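Long-range contact in endo-xylogalacturonan hydrolase A (Aspergillus tubingensis, PDB 4C2L), which hydrolyses xylogalacturonan, the xylose-substituted galacturonan of the hairy regions of pectin, as a secreted enzyme of glycoside hydrolase family 28: residues P185-G190 / N208-V213. Residues are numbered along the deposited sequence; the frame is centred on the assembly and turned at random.
Sequences PKNTDG and NDDDCV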
loop_
_atom_site.group_PDB
_atom_site.type_symbol
_atom_site.label_atom_id
_atom_site.label_comp_id
_atom_site.label_asym_id
_atom_site.label_seq_id
_atom_site.Cartn_x
_atom_site.Cartn_y
_atom_site.Cartn_z
ATOM N N PRO A 185 -9.043 -2.423 11.567
ATOM C CA PRO A 185 -7.588 -2.518 11.386
ATOM C C PRO A 185 -7.073 -1.264 10.661
ATOM O O PRO A 185 -6.774 -1.300 9.468
ATOM C CB PRO A 185 -7.422 -3.770 10.530
ATOM C CG PRO A 185 -8.723 -3.939 9.805
ATOM C CD PRO A 185 -9.788 -3.325 10.668
ATOM N N LYS A 186 -6.981 -0.159 11.397
ATOM C CA LYS A 186 -6.630 1.141 10.811
ATOM C C LYS A 186 -5.239 1.141 10.171
ATOM O O LYS A 186 -4.317 0.537 10.702
ATOM C CB LYS A 186 -6.639 2.222 11.892
ATOM C CG LYS A 186 -8.008 2.578 12.429
ATOM C CD LYS A 186 -8.831 3.341 11.419
ATOM C CE LYS A 186 -10.057 3.950 12.091
ATOM N NZ LYS A 186 -10.895 4.681 11.092
ATOM N N ASN A 187 -5.107 1.839 9.043
ATOM C CA ASN A 187 -3.801 2.095 8.423
ATOM C C ASN A 187 -3.079 0.823 8.003
ATOM O O ASN A 187 -1.852 0.778 8.016
ATOM C CB ASN A 187 -2.919 2.920 9.373
ATOM C CG ASN A 187 -3.622 4.174 9.866
ATOM O OD1 ASN A 187 -3.992 4.269 11.038
ATOM N ND2 ASN A 187 -3.823 5.144 8.959
ATOM N N THR A 188 -3.849 -0.204 7.642
ATOM C CA THR A 188 -3.266 -1.452 7.170
ATOM C C THR A 188 -3.008 -1.398 5.663
ATOM O O THR A 188 -3.467 -2.267 4.916
ATOM C CB THR A 188 -4.119 -2.669 7.574
ATOM O OG1 THR A 188 -5.507 -2.404 7.308
ATOM C CG2 THR A 188 -3.916 -2.947 9.084
ATOM N N ASP A 189 -2.269 -0.367 5.212
ATOM C CA ASP A 189 -1.970 -0.212 3.773
ATOM C C ASP A 189 -1.351 -1.498 3.224
ATOM O O ASP A 189 -0.469 -2.084 3.861
ATOM C CB ASP A 189 -0.919 0.881 3.538
ATOM C CG ASP A 189 -1.323 2.244 4.049
ATOM O OD1 ASP A 189 -2.245 2.363 4.877
ATOM O OD2 ASP A 189 -0.661 3.228 3.624
ATOM N N GLY A 190 -1.775 -1.941 2.041
ATOM C CA GLY A 190 -1.160 -3.124 1.452
ATOM C C GLY A 190 0.298 -2.894 1.071
ATOM O O GLY A 190 1.183 -3.695 1.398
ATOM N N ASN A 208 -8.352 -5.127 3.678
ATOM C CA ASN A 208 -7.769 -4.236 4.692
ATOM C C ASN A 208 -8.662 -3.033 4.971
ATOM O O ASN A 208 -9.850 -3.064 4.691
ATOM C CB ASN A 208 -6.369 -3.783 4.236
ATOM C CG ASN A 208 -6.423 -2.799 3.071
ATOM O OD1 ASN A 208 -7.456 -2.653 2.425
ATOM N ND2 ASN A 208 -5.312 -2.129 2.803
ATOM N N ASP A 209 -8.085 -1.974 5.530
ATOM C CA ASP A 209 -8.868 -0.796 5.876
ATOM C C ASP A 209 -8.126 0.490 5.553
ATOM O O ASP A 209 -8.383 1.528 6.155
ATOM C CB ASP A 209 -9.278 -0.841 7.362
ATOM C CG ASP A 209 -10.244 0.261 7.741
ATOM O OD1 ASP A 209 -11.167 0.557 6.942
ATOM O OD2 ASP A 209 -10.059 0.862 8.831
ATOM N N ASP A 210 -7.220 0.436 4.587
ATOM C CA ASP A 210 -6.547 1.666 4.148
ATOM C C ASP A 210 -6.095 1.479 2.716
ATOM O O ASP A 210 -6.607 0.606 2.040
ATOM C CB ASP A 210 -5.393 2.068 5.084
ATOM C CG ASP A 210 -5.218 3.592 5.154
ATOM O OD1 ASP A 210 -4.943 4.218 4.096
ATOM O OD2 ASP A 210 -5.394 4.178 6.252
ATOM N N ASP A 211 -5.191 2.322 2.224
ATOM C CA ASP A 211 -4.771 2.201 0.829
ATOM C C ASP A 211 -4.383 0.779 0.453
ATOM O O ASP A 211 -3.668 0.104 1.191
ATOM C CB ASP A 211 -3.591 3.148 0.548
ATOM C CG ASP A 211 -3.989 4.605 0.664
ATOM O OD1 ASP A 211 -5.163 4.904 0.393
ATOM O OD2 ASP A 211 -3.144 5.452 1.012
ATOM N N CYS A 212 -4.868 0.336 -0.696
ATOM C CA CYS A 212 -4.464 -0.923 -1.279
ATOM C C CYS A 212 -2.984 -0.815 -1.689
ATOM O O CYS A 212 -2.125 -1.558 -1.201
ATOM C CB CYS A 212 -5.371 -1.247 -2.480
ATOM S SG CYS A 212 -5.171 -2.982 -2.911
ATOM N N VAL A 213 -2.696 0.145 -2.563
ATOM C CA VAL A 213 -1.326 0.494 -2.947
ATOM C C VAL A 213 -1.280 2.000 -2.842
ATOM O O VAL A 213 -2.190 2.678 -3.337
ATOM C CB VAL A 213 -0.993 0.065 -4.403
ATOM C CG1 VAL A 213 0.428 0.508 -4.777
ATOM C CG2 VAL A 213 -1.141 -1.450 -4.580
HETATM O O HOH W 1 -12.087 2.726 9.419
HETATM O O HOH W 2 -7.269 3.307 8.075
HETATM O O HOH W 3 -1.040 5.608 2.766
#
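Gly190 N donates to Asp211 O at 2.9 Å, one of three direct hydrogen bonds between 185-190 and 208-213. Asn208 ND2 gives a bond to Thr188 O at 2.8 Å. It meets this oxygen from above the carbonyl plane, while the oxygen itself lies close to the amide plane of Asn208. The same amide nitrogen makes weak bonds to Asp210 O and Asp211 O. These hold the amide within its own loop, and the bond to Thr188 O makes the link to the neighbouring one. The third bond runs from Asp209 N to Thr188 OG1 at 3.2 Å. Thr188 OG1 sits between its backbone N and carbonyl carbon (chi1 46°), and from there it also donates to Pro185 O. That bond spans the type II turn from Pro185 to Thr188.

The two loops belong to successive coils of the right-handed parallel beta-helix of family 28. Each leads into a strand of the same parallel sheet, 191-196 or 213-215. By similarity, Asp210 is the proton donor of the active site, and Asp211 packs against His233, an active-site residue also assigned by similarity.

The carboxylates of Asp189, Asp210 and Asp211 lie close together. Asp189 OD1 and Asp210 OD1, two acceptors with no hydrogen bond between them, are 3.4 Å apart. The two side chains run side by side with their planes 37° apart. Asp189 OD2 and Asp211 OD2 both lie within hydrogen-bonding distance of one water. Asp210 OD1 accepts from Asp211 N with its anti lone pair, which, with a water on OD2, limits the rotation of the carboxylate. That second water links Asn187 N, Asp209 O and Asp210 OD2. A third bridges Lys186 NZ and Asp209 OD2, which are 4.5 Å apart.

Nonpolar contact is slight. Pro185 CG meets Asp209 CB at 4.0 Å, and the Pro185 ring also touches Trp121 of helix 118-126.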